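Local structure of PT26-6P (Thermococcus sp., 2WB7) at residues K154-S159 against K258-L263; S264-I269 against I373-E378; M128-P133 against T161-R166. The protein is of unknown function but is encoded by a family of mobile extrachromosomal elements of Euryarchaea and is built of three domains with novel folds. One frame throughout, in Å; residues are numbered along the deposited sequence.

Contact 1: K154-S159 against K258-L263; sequences KIWNTS and KYAGAL
The main polar interaction is a cation-pi contact between Lys258 and Trp156, whose side chains reach toward each other tip to tip. Lys258 NZ lies 3.3 Å from the centroid of the five-membered ring of Trp156, only 8° off the ring normal. Lys258 CG is anti to the backbone N (chi1 -152°), and a bend at chi3 (-28°) lays the chain along the indole. Lys258 CD therefore makes a CH-pi contact over the other half of the ring system, 3.9 Å from the six-membered centroid. Trp156 NE1 and Lys258 NZ are both donors and are close without being bonded. Glu378 forms a long, weak ion pair with the same amine, which may add to its electrostatic stabilisation.

The apolar contacts complete the packing of the indole. Ile155 CG2 sits over the centre of the face opposite Lys258. It also touches Ala260 CB at 3.8 Å. Ala260 CB meets Trp156 CZ3 obliquely at 3.6 Å. The backbone carbon of Tyr259 lies at the ring edge, 3.6 Å from the same CZ3. Tyr152 packs edge-to-face with the indole from within the helix. An alanine in place of Trp156 would probably lose the cation-pi and CH-pi contacts with Lys258 and loosen the packing on Ala260.

Within 154-159 the hydrogen bonds gather at the helix end. Lys154 O accepts from Asn157 N, Thr158 N and Thr158 OG1. The hydroxyl bond is 2.8 Å from Thr158 OG1 to Lys154 O, with the donor above the carbonyl plane. Strand 253-261 is paired through its backbone with strand 370-379.

This is helix-on-sheet packing at a domain interface. The last turn of helix 149-157 in the first immunoglobulin-like domain lies on strand 253-261 of the second.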
loop_
_atom_site.group_PDB
_atom_site.type_symbol
_atom_site.label_atom_id
_atom_site.label_comp_id
_atom_site.label_asym_id
_atom_site.label_seq_id
_atom_site.Cartn_x
_atom_site.Cartn_y
_atom_site.Cartn_z
ATOM N N LYS A 154 3.019 1.584 -15.326
ATOM C CA LYS A 154 4.184 0.772 -15.058
ATOM C C LYS A 154 4.305 0.508 -13.571
ATOM O O LYS A 154 4.670 -0.588 -13.144
ATOM C CB LYS A 154 5.427 1.477 -15.573
ATOM C CG LYS A 154 6.586 0.560 -15.749
ATOM C CD LYS A 154 7.773 1.297 -16.329
ATOM C CE LYS A 154 8.952 0.348 -16.495
ATOM N NZ LYS A 154 10.151 1.117 -16.937
ATOM N N ILE A 155 3.981 1.516 -12.774
ATOM C CA ILE A 155 4.053 1.371 -11.320
ATOM C C ILE A 155 3.263 0.163 -10.835
ATOM O O ILE A 155 3.758 -0.624 -10.037
ATOM C CB ILE A 155 3.560 2.632 -10.606
ATOM C CG1 ILE A 155 4.550 3.773 -10.852
ATOM C CG2 ILE A 155 3.397 2.360 -9.139
ATOM C CD1 ILE A 155 4.041 5.121 -10.489
ATOM N N TRP A 156 2.037 0.012 -11.329
ATOM C CA TRP A 156 1.144 -1.032 -10.836
ATOM C C TRP A 156 1.318 -2.356 -11.552
ATOM O O TRP A 156 0.718 -3.349 -11.145
ATOM C CB TRP A 156 -0.316 -0.579 -10.929
ATOM C CG TRP A 156 -0.477 0.805 -10.446
ATOM C CD1 TRP A 156 -0.809 1.908 -11.181
ATOM C CD2 TRP A 156 -0.254 1.264 -9.111
ATOM N NE1 TRP A 156 -0.816 3.024 -10.378
ATOM C CE2 TRP A 156 -0.481 2.653 -9.102
ATOM C CE3 TRP A 156 0.114 0.633 -7.919
ATOM C CZ2 TRP A 156 -0.354 3.416 -7.953
ATOM C CZ3 TRP A 156 0.246 1.393 -6.783
ATOM C CH2 TRP A 156 0.014 2.772 -6.807
ATOM N N ASN A 157 2.125 -2.384 -12.609
ATOM C CA ASN A 157 2.242 -3.604 -13.407
ATOM C C ASN A 157 3.611 -4.293 -13.349
ATOM O O ASN A 157 3.762 -5.422 -13.794
ATOM C CB ASN A 157 1.808 -3.352 -14.846
ATOM C CG ASN A 157 0.364 -2.873 -14.932
ATOM O OD1 ASN A 157 0.062 -1.872 -15.600
ATOM N ND2 ASN A 157 -0.537 -3.560 -14.218
ATOM N N THR A 158 4.600 -3.611 -12.792
ATOM C CA THR A 158 5.913 -4.195 -12.678
ATOM C C THR A 158 5.920 -5.226 -11.564
ATOM O O THR A 158 5.340 -5.016 -10.503
ATOM C CB THR A 158 6.955 -3.144 -12.392
ATOM O OG1 THR A 158 6.936 -2.168 -13.439
ATOM C CG2 THR A 158 8.304 -3.784 -12.331
ATOM N N SER A 159 6.580 -6.351 -11.810
ATOM C CA SER A 159 6.635 -7.430 -10.833
ATOM C C SER A 159 7.966 -7.466 -10.126
ATOM O O SER A 159 8.959 -6.916 -10.602
ATOM C CB SER A 159 6.420 -8.780 -11.504
ATOM O OG SER A 159 5.118 -8.858 -12.034
ATOM N N LYS A 258 -3.931 2.166 -2.786
ATOM C CA LYS A 258 -3.264 1.130 -3.545
ATOM C C LYS A 258 -1.756 1.383 -3.413
ATOM O O LYS A 258 -1.296 2.500 -3.616
ATOM C CB LYS A 258 -3.689 1.236 -5.002
ATOM C CG LYS A 258 -3.649 -0.067 -5.779
ATOM C CD LYS A 258 -3.481 0.192 -7.274
ATOM C CE LYS A 258 -4.071 1.547 -7.717
ATOM N NZ LYS A 258 -3.791 1.862 -9.180
ATOM N N TYR A 259 -0.987 0.361 -3.055
ATOM C CA TYR A 259 0.443 0.544 -2.785
ATOM C C TYR A 259 1.326 -0.191 -3.775
ATOM O O TYR A 259 0.960 -1.263 -4.236
ATOM C CB TYR A 259 0.800 0.014 -1.401
ATOM C CG TYR A 259 0.158 0.725 -0.240
ATOM C CD1 TYR A 259 -0.949 0.179 0.396
ATOM C CD2 TYR A 259 0.677 1.922 0.238
ATOM C CE1 TYR A 259 -1.540 0.825 1.472
ATOM C CE2 TYR A 259 0.102 2.575 1.301
ATOM C CZ TYR A 259 -1.002 2.019 1.925
ATOM O OH TYR A 259 -1.593 2.657 2.993
ATOM N N ALA A 260 2.496 0.378 -4.071
ATOM C CA ALA A 260 3.564 -0.330 -4.763
ATOM C C ALA A 260 4.900 0.115 -4.169
ATOM O O ALA A 260 5.027 1.261 -3.737
ATOM C CB ALA A 260 3.528 -0.048 -6.256
ATOM N N GLY A 261 5.895 -0.768 -4.149
ATOM C CA GLY A 261 7.199 -0.387 -3.618
ATOM C C GLY A 261 7.570 -0.999 -2.274
ATOM O O GLY A 261 7.260 -2.152 -2.008
ATOM N N ALA A 262 8.237 -0.217 -1.430
ATOM C CA ALA A 262 8.810 -0.728 -0.191
ATOM C C ALA A 262 7.833 -0.650 0.982
ATOM O O ALA A 262 8.120 -0.049 2.015
ATOM C CB ALA A 262 10.087 0.025 0.128
ATOM N N LEU A 263 6.684 -1.286 0.833
ATOM C CA LEU A 263 5.634 -1.144 1.830
ATOM C C LEU A 263 6.016 -1.713 3.193
ATOM O O LEU A 263 5.482 -1.280 4.216
ATOM C CB LEU A 263 4.317 -1.757 1.346
ATOM C CG LEU A 263 3.091 -1.482 2.222
ATOM C CD1 LEU A 263 2.749 0.010 2.291
ATOM C CD2 LEU A 263 1.903 -2.281 1.682
#

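Contact 2: S264-I269 against I373-E378; sequences SDFIII and IWLAAE
Phe266 holds CG between its backbone N and carbonyl carbon (chi1 64°), the crowded position, and this swings the ring toward strand 370-379. Leu375 has CG anti to the backbone N (chi1 -173°), so its branch extends toward strand 266-272. Both strands are neighbours of 253-261 in one antiparallel sheet of the second immunoglobulin-like domain, and they turn side chains toward each other. Strands two places apart in such a sheet run the same way, which fits their crossing angle of -23°. Their axes approach to 7.7 Å, consistent with a sheet that bends strongly at 253-261.

Leu375 lies between Phe266 and Ile268. It slides past Phe266 and Ile268 in opposite directions. Its CB meets Phe266 CZ at 3.5 Å, obliquely to the ring. Its CD2 reaches further and rests 3.6 Å from Ile268 CG1. The same methyl also lies near the carbonyl oxygen of Phe266. On the other side of the ring tip, Ile373 meets Phe266 tip to tip. Ile373 CD1 comes to the ring edge, 3.6 Å from Phe266 CE2. Asp265 crosses Ile373 obliquely, with OD2 near the CG2 and CD1 methyls. This buried carboxylate oxygen is satisfied by the backbone N of Ala66, so the apolar neighbours do not leave it without a partner.

The residues of the two strands alternate. Ile267 and Ile269 turn their side chains to helix 21-34, on the far side of their strand. Trp374 also points away, and its NE1 is hydrogen-bonded to Asp132. Val359 of strand 350-364 touches both Phe266 and Ile268.

The packing is apolar from Phe266 onward. At the Ala377 end, Ile268 CB lies 4.0 Å from Ala377 CB.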
loop_
_atom_site.group_PDB
_atom_site.type_symbol
_atom_site.label_atom_id
_atom_site.label_comp_id
_atom_site.label_asym_id
_atom_site.label_seq_id
_atom_site.Cartn_x
_atom_site.Cartn_y
_atom_site.Cartn_z
ATOM N N SER A 264 6.931 -2.679 3.211
ATOM C CA SER A 264 7.397 -3.245 4.472
ATOM C C SER A 264 8.266 -2.250 5.242
ATOM O O SER A 264 8.367 -2.321 6.461
ATOM C CB SER A 264 8.186 -4.517 4.213
ATOM O OG SER A 264 7.374 -5.526 3.638
ATOM N N ASP A 265 8.900 -1.329 4.530
ATOM C CA ASP A 265 9.835 -0.402 5.164
ATOM C C ASP A 265 9.137 0.809 5.778
ATOM O O ASP A 265 9.449 1.200 6.907
ATOM C CB ASP A 265 10.888 0.065 4.166
ATOM C CG ASP A 265 11.665 -1.091 3.556
ATOM O OD1 ASP A 265 11.608 -2.205 4.129
ATOM O OD2 ASP A 265 12.318 -0.890 2.506
ATOM N N PHE A 266 8.205 1.403 5.028
ATOM C CA PHE A 266 7.398 2.511 5.526
ATOM C C PHE A 266 6.052 2.579 4.826
ATOM O O PHE A 266 5.845 1.927 3.805
ATOM C CB PHE A 266 8.138 3.846 5.409
ATOM C CG PHE A 266 8.446 4.265 3.996
ATOM C CD1 PHE A 266 7.728 5.272 3.392
ATOM C CD2 PHE A 266 9.469 3.671 3.280
ATOM C CE1 PHE A 266 8.026 5.666 2.093
ATOM C CE2 PHE A 266 9.767 4.063 1.994
ATOM C CZ PHE A 266 9.053 5.055 1.397
ATOM N N ILE A 267 5.127 3.347 5.383
ATOM C CA ILE A 267 3.773 3.376 4.850
ATOM C C ILE A 267 3.249 4.792 4.714
ATOM O O ILE A 267 3.776 5.736 5.305
ATOM C CB ILE A 267 2.794 2.572 5.720
ATOM C CG1 ILE A 267 2.342 3.397 6.925
ATOM C CG2 ILE A 267 3.434 1.294 6.204
ATOM C CD1 ILE A 267 1.538 2.599 7.945
ATOM N N ILE A 268 2.221 4.937 3.895
ATOM C CA ILE A 268 1.535 6.197 3.762
ATOM C C ILE A 268 0.069 5.981 4.091
ATOM O O ILE A 268 -0.588 5.099 3.513
ATOM C CB ILE A 268 1.667 6.754 2.348
ATOM C CG1 ILE A 268 3.128 7.080 2.043
ATOM C CG2 ILE A 268 0.784 7.982 2.175
ATOM C CD1 ILE A 268 3.326 7.724 0.670
ATOM N N ILE A 269 -0.447 6.765 5.034
ATOM C CA ILE A 269 -1.880 6.748 5.300
ATOM C C ILE A 269 -2.491 7.992 4.664
ATOM O O ILE A 269 -1.897 9.082 4.727
ATOM C CB ILE A 269 -2.195 6.718 6.806
ATOM C CG1 ILE A 269 -1.773 5.383 7.405
ATOM C CG2 ILE A 269 -3.675 6.923 7.030
ATOM C CD1 ILE A 269 -2.229 4.193 6.592
ATOM N N ILE A 373 15.050 3.268 -1.445
ATOM C CA ILE A 373 13.736 2.644 -1.488
ATOM C C ILE A 373 12.694 3.666 -1.907
ATOM O O ILE A 373 12.891 4.881 -1.718
ATOM C CB ILE A 373 13.336 2.053 -0.144
ATOM C CG1 ILE A 373 13.569 3.073 0.964
ATOM C CG2 ILE A 373 14.119 0.776 0.121
ATOM C CD1 ILE A 373 13.067 2.614 2.292
ATOM N N TRP A 374 11.599 3.181 -2.490
ATOM C CA TRP A 374 10.528 4.049 -2.917
ATOM C C TRP A 374 9.184 3.457 -2.544
ATOM O O TRP A 374 9.046 2.237 -2.396
ATOM C CB TRP A 374 10.594 4.282 -4.429
ATOM C CG TRP A 374 10.355 3.049 -5.247
ATOM C CD1 TRP A 374 11.284 2.140 -5.637
ATOM C CD2 TRP A 374 9.099 2.589 -5.759
ATOM N NE1 TRP A 374 10.688 1.149 -6.379
ATOM C CE2 TRP A 374 9.348 1.399 -6.464
ATOM C CE3 TRP A 374 7.785 3.067 -5.682
ATOM C CZ2 TRP A 374 8.342 0.678 -7.091
ATOM C CZ3 TRP A 374 6.780 2.345 -6.313
ATOM C CH2 TRP A 374 7.068 1.168 -7.009
ATOM N N LEU A 375 8.199 4.336 -2.382
ATOM C CA LEU A 375 6.816 3.918 -2.177
ATOM C C LEU A 375 5.872 4.753 -3.041
ATOM O O LEU A 375 6.075 5.968 -3.241
ATOM C CB LEU A 375 6.409 4.033 -0.711
ATOM C CG LEU A 375 5.031 3.451 -0.369
ATOM C CD1 LEU A 375 5.066 1.956 -0.376
ATOM C CD2 LEU A 375 4.595 3.922 1.002
ATOM N N ALA A 376 4.857 4.089 -3.574
ATOM C CA ALA A 376 3.799 4.773 -4.289
ATOM C C ALA A 376 2.506 4.359 -3.621
ATOM O O ALA A 376 2.311 3.183 -3.312
ATOM C CB ALA A 376 3.796 4.382 -5.767
ATOM N N ALA A 377 1.636 5.324 -3.372
ATOM C CA ALA A 377 0.375 5.025 -2.720
ATOM C C ALA A 377 -0.664 5.906 -3.358
ATOM O O ALA A 377 -0.510 7.132 -3.401
ATOM C CB ALA A 377 0.453 5.300 -1.223
ATOM N N GLU A 378 -1.710 5.281 -3.881
ATOM C CA GLU A 378 -2.760 6.026 -4.549
ATOM C C GLU A 378 -4.081 5.894 -3.786
ATOM O O GLU A 378 -4.641 4.803 -3.684
ATOM C CB GLU A 378 -2.899 5.575 -6.003
ATOM C CG GLU A 378 -4.165 6.068 -6.658
ATOM C CD GLU A 378 -4.274 5.708 -8.134
ATOM O OE1 GLU A 378 -3.340 5.082 -8.676
ATOM O OE2 GLU A 378 -5.300 6.065 -8.754
#

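Contact 3: M128-P133 against T161-R166; sequences MKAPDP and THFEIR
Ala130 CB lies over one face of the Phe163 ring, in a CH-pi contact 3.9 Å from the centroid and 30° off the ring normal. The nearest ring atom to it is Phe163 CD2. Pro131 crosses Thr161 obliquely and supplies the second patch. Pro131 CG touches Thr161 CG2 at 3.6 Å, and Pro131 CB lies against Thr161 CB and OG1. Pro131 CD also meets Phe163 CB at 3.9 Å, joining the two patches.

Torsions set these groups. Phe163 CG stands between the backbone N and carbonyl carbon (chi1 72°). Thr161 CG2 is anti to its backbone N, which puts it against the proline ring.

A salt bridge links Lys129 and Asp132 across the extended Ala130-Pro131 segment, on the side away from 161-166. Lys129 NZ is 2.6 Å from Asp132 OD2 and uses the anti lone pair of that oxygen. Lys129 NZ also bonds to Pro372 O in the second immunoglobulin-like domain. Phe67, Val94 and Trp218 pack on Phe163.

The contact joins the loop that follows strand 120-129 to the residues that lead into strand 163-178. These strands belong to two different sheets, consistent with the layers of an immunoglobulin-like sandwich.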
loop_
_atom_site.group_PDB
_atom_site.type_symbol
_atom_site.label_atom_id
_atom_site.label_comp_id
_atom_site.label_asym_id
_atom_site.label_seq_id
_atom_site.Cartn_x
_atom_site.Cartn_y
_atom_site.Cartn_z
HETATM N N MSE A 128 19.223 -6.203 3.084
HETATM C CA MSE A 128 19.322 -6.519 1.656
HETATM C C MSE A 128 18.109 -6.030 0.837
HETATM O O MSE A 128 17.141 -5.475 1.373
HETATM C CB MSE A 128 19.539 -8.023 1.452
HETATM C CG MSE A 128 20.873 -8.546 2.017
HETATM SE SE MSE A 128 22.487 -8.195 0.918
HETATM C CE MSE A 128 23.652 -7.614 2.351
ATOM N N LYS A 129 18.169 -6.245 -0.471
ATOM C CA LYS A 129 17.091 -5.839 -1.353
ATOM C C LYS A 129 17.217 -6.490 -2.734
ATOM O O LYS A 129 18.306 -6.535 -3.318
ATOM C CB LYS A 129 17.090 -4.320 -1.476
ATOM C CG LYS A 129 15.927 -3.765 -2.270
ATOM C CD LYS A 129 16.124 -2.291 -2.614
ATOM C CE LYS A 129 14.989 -1.811 -3.507
ATOM N NZ LYS A 129 15.310 -0.536 -4.185
ATOM N N ALA A 130 16.100 -6.996 -3.246
ATOM C CA ALA A 130 16.057 -7.585 -4.579
ATOM C C ALA A 130 16.281 -6.553 -5.692
ATOM O O ALA A 130 16.367 -5.347 -5.425
ATOM C CB ALA A 130 14.733 -8.290 -4.781
ATOM N N PRO A 131 16.384 -7.018 -6.955
ATOM C CA PRO A 131 16.450 -6.092 -8.090
ATOM C C PRO A 131 15.209 -5.178 -8.161
ATOM O O PRO A 131 14.082 -5.625 -7.900
ATOM C CB PRO A 131 16.503 -7.033 -9.307
ATOM C CG PRO A 131 17.068 -8.297 -8.786
ATOM C CD PRO A 131 16.507 -8.421 -7.391
ATOM N N ASP A 132 15.427 -3.914 -8.517
ATOM C CA ASP A 132 14.376 -2.909 -8.491
ATOM C C ASP A 132 14.407 -2.034 -9.742
ATOM O O ASP A 132 15.115 -1.030 -9.781
ATOM C CB ASP A 132 14.563 -2.036 -7.251
ATOM C CG ASP A 132 13.349 -1.191 -6.930
ATOM O OD1 ASP A 132 12.472 -1.017 -7.800
ATOM O OD2 ASP A 132 13.274 -0.704 -5.794
ATOM N N PRO A 133 13.607 -2.395 -10.752
ATOM C CA PRO A 133 13.540 -1.727 -12.044
ATOM C C PRO A 133 12.983 -0.298 -11.999
ATOM O O PRO A 133 13.464 0.566 -12.744
ATOM C CB PRO A 133 12.597 -2.615 -12.854
ATOM C CG PRO A 133 12.360 -3.835 -12.042
ATOM C CD PRO A 133 12.613 -3.468 -10.631
ATOM N N THR A 161 11.390 -9.128 -8.934
ATOM C CA THR A 161 12.378 -9.957 -9.621
ATOM C C THR A 161 12.795 -11.171 -8.790
ATOM O O THR A 161 12.786 -11.117 -7.558
ATOM C CB THR A 161 13.650 -9.155 -9.912
ATOM O OG1 THR A 161 13.318 -7.905 -10.557
ATOM C CG2 THR A 161 14.601 -9.979 -10.778
ATOM N N HIS A 162 13.160 -12.259 -9.468
ATOM C CA HIS A 162 13.705 -13.457 -8.809
ATOM C C HIS A 162 15.161 -13.231 -8.406
ATOM O O HIS A 162 15.930 -12.669 -9.178
ATOM C CB HIS A 162 13.635 -14.668 -9.748
ATOM C CG HIS A 162 12.307 -15.356 -9.757
ATOM N ND1 HIS A 162 11.980 -16.337 -10.668
ATOM C CD2 HIS A 162 11.217 -15.196 -8.968
ATOM C CE1 HIS A 162 10.752 -16.766 -10.428
ATOM N NE2 HIS A 162 10.269 -16.094 -9.398
ATOM N N PHE A 163 15.542 -13.676 -7.212
ATOM C CA PHE A 163 16.906 -13.477 -6.712
ATOM C C PHE A 163 17.234 -14.514 -5.631
ATOM O O PHE A 163 16.343 -15.221 -5.153
ATOM C CB PHE A 163 17.048 -12.080 -6.100
ATOM C CG PHE A 163 16.343 -11.940 -4.780
ATOM C CD1 PHE A 163 17.044 -12.055 -3.583
ATOM C CD2 PHE A 163 14.970 -11.727 -4.732
ATOM C CE1 PHE A 163 16.388 -11.948 -2.361
ATOM C CE2 PHE A 163 14.314 -11.623 -3.517
ATOM C CZ PHE A 163 15.026 -11.731 -2.331
ATOM N N GLU A 164 18.513 -14.588 -5.253
ATOM C CA GLU A 164 18.953 -15.412 -4.137
ATOM C C GLU A 164 20.041 -14.692 -3.362
ATOM O O GLU A 164 20.727 -13.826 -3.899
ATOM C CB GLU A 164 19.485 -16.765 -4.626
ATOM C CG GLU A 164 18.470 -17.635 -5.361
ATOM C CD GLU A 164 17.481 -18.300 -4.430
ATOM O OE1 GLU A 164 17.747 -18.314 -3.212
ATOM O OE2 GLU A 164 16.443 -18.809 -4.907
ATOM N N ILE A 165 20.194 -15.052 -2.096
ATOM C CA ILE A 165 21.297 -14.552 -1.295
ATOM C C ILE A 165 22.401 -15.602 -1.159
ATOM O O ILE A 165 22.140 -16.788 -0.962
ATOM C CB ILE A 165 20.835 -14.131 0.109
ATOM C CG1 ILE A 165 19.706 -13.111 0.008
ATOM C CG2 ILE A 165 21.996 -13.545 0.903
ATOM C CD1 ILE A 165 19.155 -12.701 1.352
ATOM N N ARG A 166 23.644 -15.171 -1.273
ATOM C CA ARG A 166 24.726 -16.085 -0.974
ATOM C C ARG A 166 25.797 -15.475 -0.064
ATOM O O ARG A 166 26.045 -14.256 -0.071
ATOM C CB ARG A 166 25.307 -16.713 -2.252
ATOM C CG ARG A 166 26.305 -15.865 -3.030
ATOM C CD ARG A 166 27.125 -16.769 -3.980
ATOM N NE ARG A 166 26.305 -17.619 -4.860
ATOM C CZ ARG A 166 26.423 -17.666 -6.191
ATOM N NH1 ARG A 166 27.324 -16.912 -6.811
ATOM N NH2 ARG A 166 25.644 -18.467 -6.908
#

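Contact 3 opens first, at residues 128-133. The chain then runs through helices 135-144 and 149-157, and contact 1 opens at 154-159, before contact 3 closes this helical loop at 161-166. Contact 1 closes much later, at 258-263, so contacts 1 and 3 cross. Contact 2 opens at once, at 264-269, and closes at 373-378, in series with both. Contact 3 ties parts of the first immunoglobulin-like domain together, contact 2 parts of the second, and contact 1 joins the two domains. Contacts 1 and 2 share a sheet and meet through probable hydrogen bonds from Tyr259 OH to Ile268 O and from Ala262 N to Trp374 O.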